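Long-range contacts in Cap5O (Staphylococcus aureus, PDB 3OJO), which is a UDP-N-acetyl-mannosamine dehydrogenase that binds NAD and takes part in the biosynthesis of the capsular polysaccharide: residues Asp36-Ile47 / Lys74-Glu82; Ser102-Arg110 / Ser129-Val140. All coordinates share one frame; numbering follows the deposited sequence.

Overall arrangement
Both contacts belong to the Rossmann-type NAD binding domain, and both touch the same NAD. Contact 1 joins strand 36-40 to the outermost strand 75-78, on one side of strand 13-17. Contact 2 lies on the other side of strand 13-17. It joins the loop before helix 106-115 and the helix's first turns to the loop that follows strand 124-127 and to helix 135-145. The two centres are 22 Å apart. The nearest atoms are about 6 Å apart, so the contacts do not touch each other. The cofactor bridges them. D41 of contact 1 holds the adenine ribose, and the backbone of T130 in contact 2 holds the nicotinamide ribose.

Contact 1: Asp36-Ile47 / Lys74-Glu82; sequences DVLGVDINQQTI and KLKVSTTPE. With NAD (nicotinamide-adenine-dinucleotide), chain J.
V37 to D41 pair in parallel with K74 to S78 through five backbone hydrogen bonds. The ladder starts with V37 N donating to K74 O at 2.7 Å. K76 N then donates to V37 O, and G39 N to K76 O. The bond from S78 N to G39 O, at 2.9 Å, is more bent than the others, with 137° at the hydrogen. D41 N closes the ladder on S78 O.

The side chain of L38 lies on the same sheet face as K76, V40 and S78. Its CB leaves the strand toward that face. CG is anti to the backbone N (chi1 -164°), and 3.9 Å separates L38 CG from E82 OE1. The E82 side chain crosses it at about a right angle. The two methyls then part. L38 CD1 reaches T80 O at 3.6 Å, and L38 CD2 lies over the neighbouring strand, 3.3 Å from K76 O. On the other face, V37 CG1 meets L75 CD1. I47 CD1 packs on V77 CB at 4.1 Å.

Past the strand, D41 grips the adenine ribose of NAD. D41 OD1 accepts from NAD O2B at 2.7 Å and D41 OD2 from NAD O3B at 2.6 Å. L19 N also donates to D41 OD2. This acidic residue after the second strand is a hallmark of NAD-binding Rossmann folds. D41 OD1 also accepts from N43 N in an Asx turn.

Strand 13-17 pairs with the other edge of strand 36-40. V37 and L75 both touch helix 23-32, helix 62-71 covers L75, and V77 meets helix 44-51.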
loop_
_atom_site.group_PDB
_atom_site.type_symbol
_atom_site.label_atom_id
_atom_site.label_comp_id
_atom_site.label_asym_id
_atom_site.label_seq_id
_atom_site.Cartn_x
_atom_site.Cartn_y
_atom_site.Cartn_z
ATOM N N ASP B 36 42.175 -8.428 -8.427
ATOM C CA ASP B 36 42.659 -9.623 -7.717
ATOM C C ASP B 36 41.691 -9.839 -6.581
ATOM O O ASP B 36 41.606 -9.012 -5.656
ATOM C CB ASP B 36 44.107 -9.458 -7.211
ATOM C CG ASP B 36 45.088 -9.037 -8.285
ATOM O OD1 ASP B 36 45.112 -9.688 -9.356
ATOM O OD2 ASP B 36 45.815 -8.033 -8.069
ATOM N N VAL B 37 40.887 -10.909 -6.710
ATOM C CA VAL B 37 39.797 -11.214 -5.803
ATOM C C VAL B 37 40.058 -12.433 -4.956
ATOM O O VAL B 37 40.350 -13.513 -5.469
ATOM C CB VAL B 37 38.416 -11.304 -6.546
ATOM C CG1 VAL B 37 37.259 -11.429 -5.568
ATOM C CG2 VAL B 37 38.182 -10.115 -7.469
ATOM N N LEU B 38 39.865 -12.268 -3.645
ATOM C CA LEU B 38 39.902 -13.346 -2.681
ATOM C C LEU B 38 38.455 -13.563 -2.212
ATOM O O LEU B 38 37.858 -12.678 -1.596
ATOM C CB LEU B 38 40.824 -13.026 -1.496
ATOM C CG LEU B 38 41.275 -14.193 -0.582
ATOM C CD1 LEU B 38 41.023 -13.952 0.853
ATOM C CD2 LEU B 38 41.067 -15.595 -1.129
ATOM N N GLY B 39 37.902 -14.720 -2.551
ATOM C CA GLY B 39 36.571 -15.123 -2.128
ATOM C C GLY B 39 36.673 -15.789 -0.769
ATOM O O GLY B 39 37.476 -16.706 -0.583
ATOM N N VAL B 40 35.867 -15.329 0.197
ATOM C CA VAL B 40 35.855 -15.859 1.548
ATOM C C VAL B 40 34.499 -16.469 1.903
ATOM O O VAL B 40 33.475 -15.781 1.826
ATOM C CB VAL B 40 36.308 -14.801 2.594
ATOM C CG1 VAL B 40 36.154 -15.320 4.024
ATOM C CG2 VAL B 40 37.738 -14.366 2.338
ATOM N N ASP B 41 34.520 -17.749 2.346
ATOM C CA ASP B 41 33.359 -18.510 2.838
ATOM C C ASP B 41 33.753 -19.473 3.959
ATOM O O ASP B 41 34.776 -20.147 3.861
ATOM C CB ASP B 41 32.653 -19.282 1.717
ATOM C CG ASP B 41 31.190 -19.486 1.991
ATOM O OD1 ASP B 41 30.866 -20.245 2.916
ATOM O OD2 ASP B 41 30.369 -18.837 1.322
ATOM N N ILE B 42 32.920 -19.546 5.013
ATOM C CA ILE B 42 33.113 -20.436 6.164
ATOM C C ILE B 42 32.706 -21.880 5.854
ATOM O O ILE B 42 33.085 -22.780 6.606
ATOM C CB ILE B 42 32.464 -19.889 7.473
ATOM C CG1 ILE B 42 30.998 -19.486 7.260
ATOM C CG2 ILE B 42 33.283 -18.728 8.041
ATOM C CD1 ILE B 42 30.120 -19.581 8.473
ATOM N N ASN B 43 31.933 -22.109 4.764
ATOM C CA ASN B 43 31.525 -23.458 4.369
ATOM C C ASN B 43 32.640 -24.141 3.553
ATOM O O ASN B 43 32.918 -23.731 2.424
ATOM C CB ASN B 43 30.194 -23.459 3.615
ATOM C CG ASN B 43 29.539 -24.825 3.488
ATOM O OD1 ASN B 43 30.156 -25.864 3.672
ATOM N ND2 ASN B 43 28.261 -24.869 3.176
ATOM N N GLN B 44 33.281 -25.177 4.137
ATOM C CA GLN B 44 34.366 -25.922 3.510
ATOM C C GLN B 44 33.874 -26.665 2.263
ATOM O O GLN B 44 34.607 -26.750 1.282
ATOM C CB GLN B 44 35.007 -26.896 4.508
ATOM C CG GLN B 44 36.384 -27.445 4.086
ATOM C CD GLN B 44 37.494 -26.446 4.316
ATOM O OE1 GLN B 44 38.116 -25.969 3.369
ATOM N NE2 GLN B 44 37.727 -26.051 5.561
ATOM N N GLN B 45 32.640 -27.185 2.296
ATOM C CA GLN B 45 32.010 -27.878 1.170
ATOM C C GLN B 45 31.974 -26.956 -0.054
ATOM O O GLN B 45 32.341 -27.384 -1.144
ATOM C CB GLN B 45 30.602 -28.354 1.564
ATOM C CG GLN B 45 29.767 -29.013 0.450
ATOM C CD GLN B 45 28.614 -29.818 1.019
ATOM O OE1 GLN B 45 28.448 -31.014 0.729
ATOM N NE2 GLN B 45 27.817 -29.206 1.892
ATOM N N THR B 46 31.601 -25.680 0.159
ATOM C CA THR B 46 31.558 -24.604 -0.833
ATOM C C THR B 46 32.969 -24.353 -1.396
ATOM O O THR B 46 33.134 -24.328 -2.619
ATOM C CB THR B 46 30.881 -23.343 -0.207
ATOM O OG1 THR B 46 29.491 -23.611 -0.062
ATOM C CG2 THR B 46 31.077 -22.064 -1.036
ATOM N N ILE B 47 33.967 -24.170 -0.497
ATOM C CA ILE B 47 35.378 -23.929 -0.819
ATOM C C ILE B 47 35.998 -25.108 -1.613
ATOM O O ILE B 47 36.707 -24.873 -2.599
ATOM C CB ILE B 47 36.184 -23.552 0.450
ATOM C CG1 ILE B 47 35.654 -22.249 1.122
ATOM C CG2 ILE B 47 37.718 -23.504 0.187
ATOM C CD1 ILE B 47 35.796 -20.871 0.289
ATOM N N LYS B 74 42.959 -14.630 -11.186
ATOM C CA LYS B 74 42.331 -13.434 -10.610
ATOM C C LYS B 74 41.423 -13.757 -9.413
ATOM O O LYS B 74 41.334 -12.955 -8.473
ATOM C CB LYS B 74 41.584 -12.607 -11.676
ATOM C CG LYS B 74 42.507 -11.852 -12.642
ATOM C CD LYS B 74 43.462 -10.861 -11.966
ATOM C CE LYS B 74 44.446 -10.245 -12.943
ATOM N NZ LYS B 74 45.455 -11.223 -13.461
ATOM N N LEU B 75 40.794 -14.949 -9.428
ATOM C CA LEU B 75 39.933 -15.368 -8.327
ATOM C C LEU B 75 40.478 -16.569 -7.564
ATOM O O LEU B 75 40.519 -17.691 -8.081
ATOM C CB LEU B 75 38.462 -15.587 -8.778
ATOM C CG LEU B 75 37.421 -16.034 -7.725
ATOM C CD1 LEU B 75 37.246 -15.021 -6.626
ATOM C CD2 LEU B 75 36.096 -16.302 -8.362
ATOM N N LYS B 76 40.877 -16.315 -6.321
ATOM C CA LYS B 76 41.348 -17.321 -5.384
ATOM C C LYS B 76 40.311 -17.351 -4.277
ATOM O O LYS B 76 39.678 -16.339 -4.004
ATOM C CB LYS B 76 42.742 -16.981 -4.813
ATOM C CG LYS B 76 43.805 -16.638 -5.860
ATOM C CD LYS B 76 44.470 -17.864 -6.500
ATOM C CE LYS B 76 45.457 -17.489 -7.583
ATOM N NZ LYS B 76 46.527 -16.573 -7.087
ATOM N N VAL B 77 40.145 -18.499 -3.649
ATOM C CA VAL B 77 39.168 -18.706 -2.588
ATOM C C VAL B 77 39.873 -19.130 -1.301
ATOM O O VAL B 77 41.001 -19.621 -1.365
ATOM C CB VAL B 77 37.999 -19.664 -3.003
ATOM C CG1 VAL B 77 37.160 -19.116 -4.160
ATOM C CG2 VAL B 77 38.453 -21.093 -3.255
ATOM N N SER B 78 39.216 -18.931 -0.139
ATOM C CA SER B 78 39.735 -19.245 1.208
ATOM C C SER B 78 38.587 -19.204 2.260
ATOM O O SER B 78 37.513 -18.659 1.989
ATOM C CB SER B 78 40.833 -18.249 1.593
ATOM O OG SER B 78 41.501 -18.604 2.790
ATOM N N THR B 79 38.834 -19.779 3.455
ATOM C CA THR B 79 37.917 -19.756 4.602
ATOM C C THR B 79 38.308 -18.588 5.524
ATOM O O THR B 79 37.604 -18.281 6.490
ATOM C CB THR B 79 37.992 -21.073 5.388
ATOM O OG1 THR B 79 39.347 -21.311 5.789
ATOM C CG2 THR B 79 37.405 -22.263 4.621
ATOM N N THR B 80 39.433 -17.931 5.190
ATOM C CA THR B 80 40.051 -16.858 5.952
ATOM C C THR B 80 40.201 -15.577 5.108
ATOM O O THR B 80 40.674 -15.653 3.971
ATOM C CB THR B 80 41.435 -17.364 6.458
ATOM O OG1 THR B 80 41.274 -18.624 7.119
ATOM C CG2 THR B 80 42.138 -16.388 7.381
ATOM N N PRO B 81 39.896 -14.380 5.657
ATOM C CA PRO B 81 40.170 -13.154 4.906
ATOM C C PRO B 81 41.669 -12.844 4.966
ATOM O O PRO B 81 42.404 -13.442 5.749
ATOM C CB PRO B 81 39.362 -12.079 5.661
ATOM C CG PRO B 81 38.624 -12.790 6.731
ATOM C CD PRO B 81 39.349 -14.058 6.986
ATOM N N GLU B 82 42.120 -11.925 4.128
ATOM C CA GLU B 82 43.516 -11.494 4.113
ATOM C C GLU B 82 43.501 -9.986 3.813
ATOM O O GLU B 82 42.463 -9.459 3.396
ATOM C CB GLU B 82 44.345 -12.267 3.063
ATOM C CG GLU B 82 44.432 -13.786 3.199
ATOM C CD GLU B 82 44.943 -14.546 1.990
ATOM O OE1 GLU B 82 44.920 -13.978 0.877
ATOM O OE2 GLU B 82 45.281 -15.741 2.140
HETATM P PA NAD J . 23.544 -17.391 0.484
HETATM O O1A NAD J . 23.081 -18.223 1.614
HETATM O O2A NAD J . 23.285 -18.040 -0.818
HETATM O O5B NAD J . 25.121 -17.124 0.657
HETATM C C5B NAD J . 25.685 -16.782 1.895
HETATM C C4B NAD J . 27.059 -17.405 1.953
HETATM O O4B NAD J . 27.836 -16.731 2.920
HETATM C C3B NAD J . 27.031 -18.894 2.321
HETATM O O3B NAD J . 27.885 -19.612 1.437
HETATM C C2B NAD J . 27.656 -18.906 3.710
HETATM O O2B NAD J . 28.357 -20.097 4.006
HETATM C C1B NAD J . 28.568 -17.692 3.669
HETATM N N9A NAD J . 28.841 -17.187 5.022
HETATM C C8A NAD J . 27.939 -17.111 6.061
HETATM N N7A NAD J . 28.530 -16.488 7.105
HETATM C C5A NAD J . 29.798 -16.177 6.741
HETATM C C6A NAD J . 30.839 -15.554 7.432
HETATM N N6A NAD J . 30.623 -15.154 8.690
HETATM N N1A NAD J . 32.061 -15.359 6.794
HETATM C C2A NAD J . 32.243 -15.766 5.482
HETATM N N3A NAD J . 31.211 -16.385 4.804
HETATM C C4A NAD J . 30.008 -16.587 5.423
HETATM O O3 NAD J . 22.852 -15.931 0.603
HETATM P PN NAD J . 22.688 -14.918 -0.631
HETATM O O1N NAD J . 21.470 -15.318 -1.380
HETATM O O2N NAD J . 23.988 -14.772 -1.333
HETATM O O5D NAD J . 22.325 -13.552 0.089
HETATM C C5D NAD J . 23.022 -13.110 1.225
HETATM C C4D NAD J . 22.265 -11.914 1.794
HETATM O O4D NAD J . 22.205 -10.870 0.834
HETATM C C3D NAD J . 20.791 -12.191 2.092
HETATM O O3D NAD J . 20.515 -12.952 3.253
HETATM C C2D NAD J . 20.281 -10.774 2.186
HETATM O O2D NAD J . 20.840 -10.171 3.324
HETATM C C1D NAD J . 20.998 -10.138 1.006
HETATM N N1N NAD J . 20.082 -10.217 -0.155
HETATM C C2N NAD J . 20.145 -11.241 -1.073
HETATM C C3N NAD J . 19.228 -11.282 -2.135
HETATM C C7N NAD J . 19.525 -12.098 -3.362
HETATM O O7N NAD J . 19.312 -11.491 -4.622
HETATM N N7N NAD J . 19.948 -13.363 -3.240
HETATM C C4N NAD J . 18.232 -10.299 -2.232
HETATM C C5N NAD J . 18.148 -9.286 -1.279
HETATM C C6N NAD J . 19.078 -9.275 -0.236
#

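Contact 2: Ser102-Arg110 / Ser129-Val140; sequences SCDISLVMR and STIAPKTMDDFV. With NAD (nicotinamide-adenine-dinucleotide), chain J.
In the Rossmann-type NAD domain, I105, just before helix 106-115, and M109, in its first turn, pack on T135 and F139 of helix 135-145. Both helices are crossover connections between parallel strands. The short helical segments cross at -60°, with axes 12.1 Å apart, and no hydrogen bond links the two segments.

I105 uses two branches. CD1 approaches the F139 ring obliquely, with I105 CD1 3.5 Å from F139 CD2. I105 CG2 meets I131 CG2 at 4.2 Å. The M109 chain bends at chi2 and chi3, and this brings M109 CE against both T135 CG2 (3.7 Å) and V140 CG2 (3.8 Å). V108 CG2 lies on S129 CB; S129 OG is hydrogen-bonded to V91 O.

T135 OG1 is held by A132 O, at 2.7 Å, across a type II turn. C103 is tied by a disulfide to C269, and C103 SG rests 3.7 Å from T130 CG2. With OG1 beside the backbone N (chi1 -62°), T130 turns its CG2 methyl to the sulfur and OG1 to the cofactor. T130 N gives a nearly straight hydrogen bond, 2.9 Å long and 163° at the hydrogen, to NAD O2D.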
loop_
_atom_site.group_PDB
_atom_site.type_symbol
_atom_site.label_atom_id
_atom_site.label_comp_id
_atom_site.label_asym_id
_atom_site.label_seq_id
_atom_site.Cartn_x
_atom_site.Cartn_y
_atom_site.Cartn_z
ATOM N N SER B 102 12.369 -9.176 11.691
ATOM C CA SER B 102 13.506 -8.285 11.621
ATOM C C SER B 102 14.664 -9.038 10.997
ATOM O O SER B 102 14.718 -10.276 11.054
ATOM C CB SER B 102 13.883 -7.809 13.017
ATOM O OG SER B 102 13.326 -6.528 13.243
ATOM N N CYS B 103 15.572 -8.295 10.378
ATOM C CA CYS B 103 16.767 -8.879 9.781
ATOM C C CYS B 103 17.738 -9.199 10.894
ATOM O O CYS B 103 17.929 -8.387 11.810
ATOM C CB CYS B 103 17.407 -7.922 8.780
ATOM S SG CYS B 103 16.345 -7.392 7.408
ATOM N N ASP B 104 18.367 -10.363 10.811
ATOM C CA ASP B 104 19.384 -10.732 11.776
ATOM C C ASP B 104 20.750 -10.277 11.224
ATOM O O ASP B 104 21.186 -10.785 10.189
ATOM C CB ASP B 104 19.329 -12.242 12.058
ATOM C CG ASP B 104 20.316 -12.747 13.088
ATOM O OD1 ASP B 104 20.617 -13.960 13.068
ATOM O OD2 ASP B 104 20.804 -11.925 13.899
ATOM N N ILE B 105 21.400 -9.287 11.894
ATOM C CA ILE B 105 22.705 -8.737 11.489
ATOM C C ILE B 105 23.912 -9.500 12.048
ATOM O O ILE B 105 25.046 -9.061 11.855
ATOM C CB ILE B 105 22.835 -7.226 11.762
ATOM C CG1 ILE B 105 22.779 -6.900 13.274
ATOM C CG2 ILE B 105 21.964 -6.354 10.841
ATOM C CD1 ILE B 105 23.558 -5.692 13.721
ATOM N N SER B 106 23.669 -10.610 12.765
ATOM C CA SER B 106 24.700 -11.434 13.416
ATOM C C SER B 106 25.783 -11.972 12.497
ATOM O O SER B 106 26.944 -11.941 12.881
ATOM C CB SER B 106 24.060 -12.573 14.197
ATOM O OG SER B 106 23.166 -12.046 15.159
ATOM N N LEU B 107 25.423 -12.460 11.286
ATOM C CA LEU B 107 26.426 -12.997 10.354
ATOM C C LEU B 107 27.265 -11.884 9.744
ATOM O O LEU B 107 28.445 -12.088 9.460
ATOM C CB LEU B 107 25.842 -13.937 9.287
ATOM C CG LEU B 107 24.815 -15.002 9.744
ATOM C CD1 LEU B 107 24.487 -15.933 8.619
ATOM C CD2 LEU B 107 25.335 -15.845 10.861
ATOM N N VAL B 108 26.659 -10.694 9.594
ATOM C CA VAL B 108 27.309 -9.472 9.107
ATOM C C VAL B 108 28.339 -8.975 10.151
ATOM O O VAL B 108 29.408 -8.508 9.790
ATOM C CB VAL B 108 26.259 -8.380 8.787
ATOM C CG1 VAL B 108 26.924 -7.131 8.225
ATOM C CG2 VAL B 108 25.205 -8.899 7.832
ATOM N N MET B 109 27.996 -9.057 11.429
ATOM C CA MET B 109 28.868 -8.637 12.510
ATOM C C MET B 109 29.996 -9.655 12.728
ATOM O O MET B 109 31.150 -9.260 12.895
ATOM C CB MET B 109 28.065 -8.301 13.770
ATOM C CG MET B 109 27.132 -7.093 13.597
ATOM S SD MET B 109 27.936 -5.610 12.935
ATOM C CE MET B 109 26.797 -5.119 11.846
ATOM N N ARG B 110 29.685 -10.961 12.602
ATOM C CA ARG B 110 30.686 -12.034 12.659
ATOM C C ARG B 110 31.666 -11.847 11.502
ATOM O O ARG B 110 32.870 -11.909 11.725
ATOM C CB ARG B 110 30.006 -13.403 12.543
ATOM C CG ARG B 110 30.118 -14.256 13.778
ATOM C CD ARG B 110 29.207 -15.470 13.709
ATOM N NE ARG B 110 27.903 -15.215 14.327
ATOM C CZ ARG B 110 26.848 -16.018 14.217
ATOM N NH1 ARG B 110 26.921 -17.127 13.493
ATOM N NH2 ARG B 110 25.706 -15.709 14.819
ATOM N N SER B 129 24.807 -7.065 1.983
ATOM C CA SER B 129 23.759 -7.796 2.689
ATOM C C SER B 129 22.652 -6.850 3.154
ATOM O O SER B 129 22.901 -5.662 3.385
ATOM C CB SER B 129 24.361 -8.477 3.921
ATOM O OG SER B 129 25.456 -9.303 3.570
ATOM N N THR B 130 21.449 -7.385 3.345
ATOM C CA THR B 130 20.327 -6.587 3.823
ATOM C C THR B 130 20.557 -6.223 5.259
ATOM O O THR B 130 20.821 -7.107 6.077
ATOM C CB THR B 130 19.005 -7.311 3.584
ATOM O OG1 THR B 130 18.885 -7.483 2.169
ATOM C CG2 THR B 130 17.805 -6.528 4.123
ATOM N N ILE B 131 20.516 -4.924 5.575
ATOM C CA ILE B 131 20.737 -4.481 6.946
ATOM C C ILE B 131 19.646 -3.563 7.444
ATOM O O ILE B 131 19.103 -2.771 6.662
ATOM C CB ILE B 131 22.164 -3.932 7.175
ATOM C CG1 ILE B 131 22.445 -2.703 6.305
ATOM C CG2 ILE B 131 23.227 -5.044 7.036
ATOM C CD1 ILE B 131 23.801 -2.158 6.427
ATOM N N ALA B 132 19.341 -3.653 8.755
ATOM C CA ALA B 132 18.338 -2.808 9.407
ATOM C C ALA B 132 18.821 -1.368 9.394
ATOM O O ALA B 132 20.033 -1.145 9.413
ATOM C CB ALA B 132 18.092 -3.275 10.833
ATOM N N PRO B 133 17.921 -0.362 9.331
ATOM C CA PRO B 133 18.398 1.031 9.314
ATOM C C PRO B 133 19.202 1.360 10.560
ATOM O O PRO B 133 18.912 0.852 11.648
ATOM C CB PRO B 133 17.113 1.849 9.193
ATOM C CG PRO B 133 16.114 0.899 8.649
ATOM C CD PRO B 133 16.445 -0.407 9.302
ATOM N N LYS B 134 20.270 2.138 10.356
ATOM C CA LYS B 134 21.228 2.581 11.373
ATOM C C LYS B 134 22.311 1.569 11.767
ATOM O O LYS B 134 23.042 1.812 12.718
ATOM C CB LYS B 134 20.556 3.324 12.551
ATOM C CG LYS B 134 19.879 4.610 12.073
ATOM C CD LYS B 134 19.858 5.645 13.111
ATOM C CE LYS B 134 21.098 6.467 13.338
ATOM N NZ LYS B 134 20.699 7.627 14.178
ATOM N N THR B 135 22.461 0.472 10.985
ATOM C CA THR B 135 23.487 -0.563 11.185
ATOM C C THR B 135 24.871 0.009 10.884
ATOM O O THR B 135 25.813 -0.211 11.648
ATOM C CB THR B 135 23.190 -1.791 10.310
ATOM O OG1 THR B 135 21.985 -2.393 10.769
ATOM C CG2 THR B 135 24.322 -2.826 10.306
ATOM N N MET B 136 24.995 0.729 9.769
ATOM C CA MET B 136 26.266 1.314 9.365
ATOM C C MET B 136 26.761 2.335 10.388
ATOM O O MET B 136 27.887 2.230 10.860
ATOM C CB MET B 136 26.164 1.931 7.962
ATOM C CG MET B 136 25.953 0.918 6.857
ATOM S SD MET B 136 27.108 -0.471 6.845
ATOM C CE MET B 136 28.591 0.321 6.313
ATOM N N ASP B 137 25.873 3.242 10.797
ATOM C CA ASP B 137 26.122 4.315 11.747
ATOM C C ASP B 137 26.238 3.878 13.213
ATOM O O ASP B 137 27.139 4.356 13.906
ATOM C CB ASP B 137 25.052 5.419 11.591
ATOM C CG ASP B 137 25.171 6.199 10.289
ATOM O OD1 ASP B 137 24.390 5.907 9.336
ATOM O OD2 ASP B 137 26.057 7.082 10.207
ATOM N N ASP B 138 25.324 3.020 13.701
ATOM C CA ASP B 138 25.286 2.621 15.114
ATOM C C ASP B 138 25.961 1.305 15.487
ATOM O O ASP B 138 26.171 1.061 16.683
ATOM C CB ASP B 138 23.833 2.627 15.648
ATOM C CG ASP B 138 23.070 3.934 15.551
ATOM O OD1 ASP B 138 23.692 4.970 15.188
ATOM O OD2 ASP B 138 21.850 3.928 15.844
ATOM N N PHE B 139 26.266 0.444 14.493
ATOM C CA PHE B 139 26.851 -0.875 14.742
ATOM C C PHE B 139 28.189 -1.088 14.056
ATOM O O PHE B 139 29.102 -1.620 14.686
ATOM C CB PHE B 139 25.874 -1.996 14.355
ATOM C CG PHE B 139 24.631 -2.130 15.206
ATOM C CD1 PHE B 139 23.595 -1.206 15.106
ATOM C CD2 PHE B 139 24.456 -3.231 16.042
ATOM C CE1 PHE B 139 22.437 -1.344 15.871
ATOM C CE2 PHE B 139 23.290 -3.376 16.801
ATOM C CZ PHE B 139 22.289 -2.432 16.710
ATOM N N VAL B 140 28.310 -0.703 12.774
ATOM C CA VAL B 140 29.551 -0.878 12.012
ATOM C C VAL B 140 30.564 0.202 12.422
ATOM O O VAL B 140 31.662 -0.142 12.866
ATOM C CB VAL B 140 29.311 -0.997 10.468
ATOM C CG1 VAL B 140 30.619 -1.128 9.699
ATOM C CG2 VAL B 140 28.402 -2.178 10.148
HETATM P PA NAD J . 23.544 -17.391 0.484
HETATM O O1A NAD J . 23.081 -18.223 1.614
HETATM O O2A NAD J . 23.285 -18.040 -0.818
HETATM O O5B NAD J . 25.121 -17.124 0.657
HETATM C C5B NAD J . 25.685 -16.782 1.895
HETATM C C4B NAD J . 27.059 -17.405 1.953
HETATM O O4B NAD J . 27.836 -16.731 2.920
HETATM C C3B NAD J . 27.031 -18.894 2.321
HETATM O O3B NAD J . 27.885 -19.612 1.437
HETATM C C2B NAD J . 27.656 -18.906 3.710
HETATM O O2B NAD J . 28.357 -20.097 4.006
HETATM C C1B NAD J . 28.568 -17.692 3.669
HETATM N N9A NAD J . 28.841 -17.187 5.022
HETATM C C8A NAD J . 27.939 -17.111 6.061
HETATM N N7A NAD J . 28.530 -16.488 7.105
HETATM C C5A NAD J . 29.798 -16.177 6.741
HETATM C C6A NAD J . 30.839 -15.554 7.432
HETATM N N6A NAD J . 30.623 -15.154 8.690
HETATM N N1A NAD J . 32.061 -15.359 6.794
HETATM C C2A NAD J . 32.243 -15.766 5.482
HETATM N N3A NAD J . 31.211 -16.385 4.804
HETATM C C4A NAD J . 30.008 -16.587 5.423
HETATM O O3 NAD J . 22.852 -15.931 0.603
HETATM P PN NAD J . 22.688 -14.918 -0.631
HETATM O O1N NAD J . 21.470 -15.318 -1.380
HETATM O O2N NAD J . 23.988 -14.772 -1.333
HETATM O O5D NAD J . 22.325 -13.552 0.089
HETATM C C5D NAD J . 23.022 -13.110 1.225
HETATM C C4D NAD J . 22.265 -11.914 1.794
HETATM O O4D NAD J . 22.205 -10.870 0.834
HETATM C C3D NAD J . 20.791 -12.191 2.092
HETATM O O3D NAD J . 20.515 -12.952 3.253
HETATM C C2D NAD J . 20.281 -10.774 2.186
HETATM O O2D NAD J . 20.840 -10.171 3.324
HETATM C C1D NAD J . 20.998 -10.138 1.006
HETATM N N1N NAD J . 20.082 -10.217 -0.155
HETATM C C2N NAD J . 20.145 -11.241 -1.073
HETATM C C3N NAD J . 19.228 -11.282 -2.135
HETATM C C7N NAD J . 19.525 -12.098 -3.362
HETATM O O7N NAD J . 19.312 -11.491 -4.622
HETATM N N7N NAD J . 19.948 -13.363 -3.240
HETATM C C4N NAD J . 18.232 -10.299 -2.232
HETATM C C5N NAD J . 18.148 -9.286 -1.279
HETATM C C6N NAD J . 19.078 -9.275 -0.236
#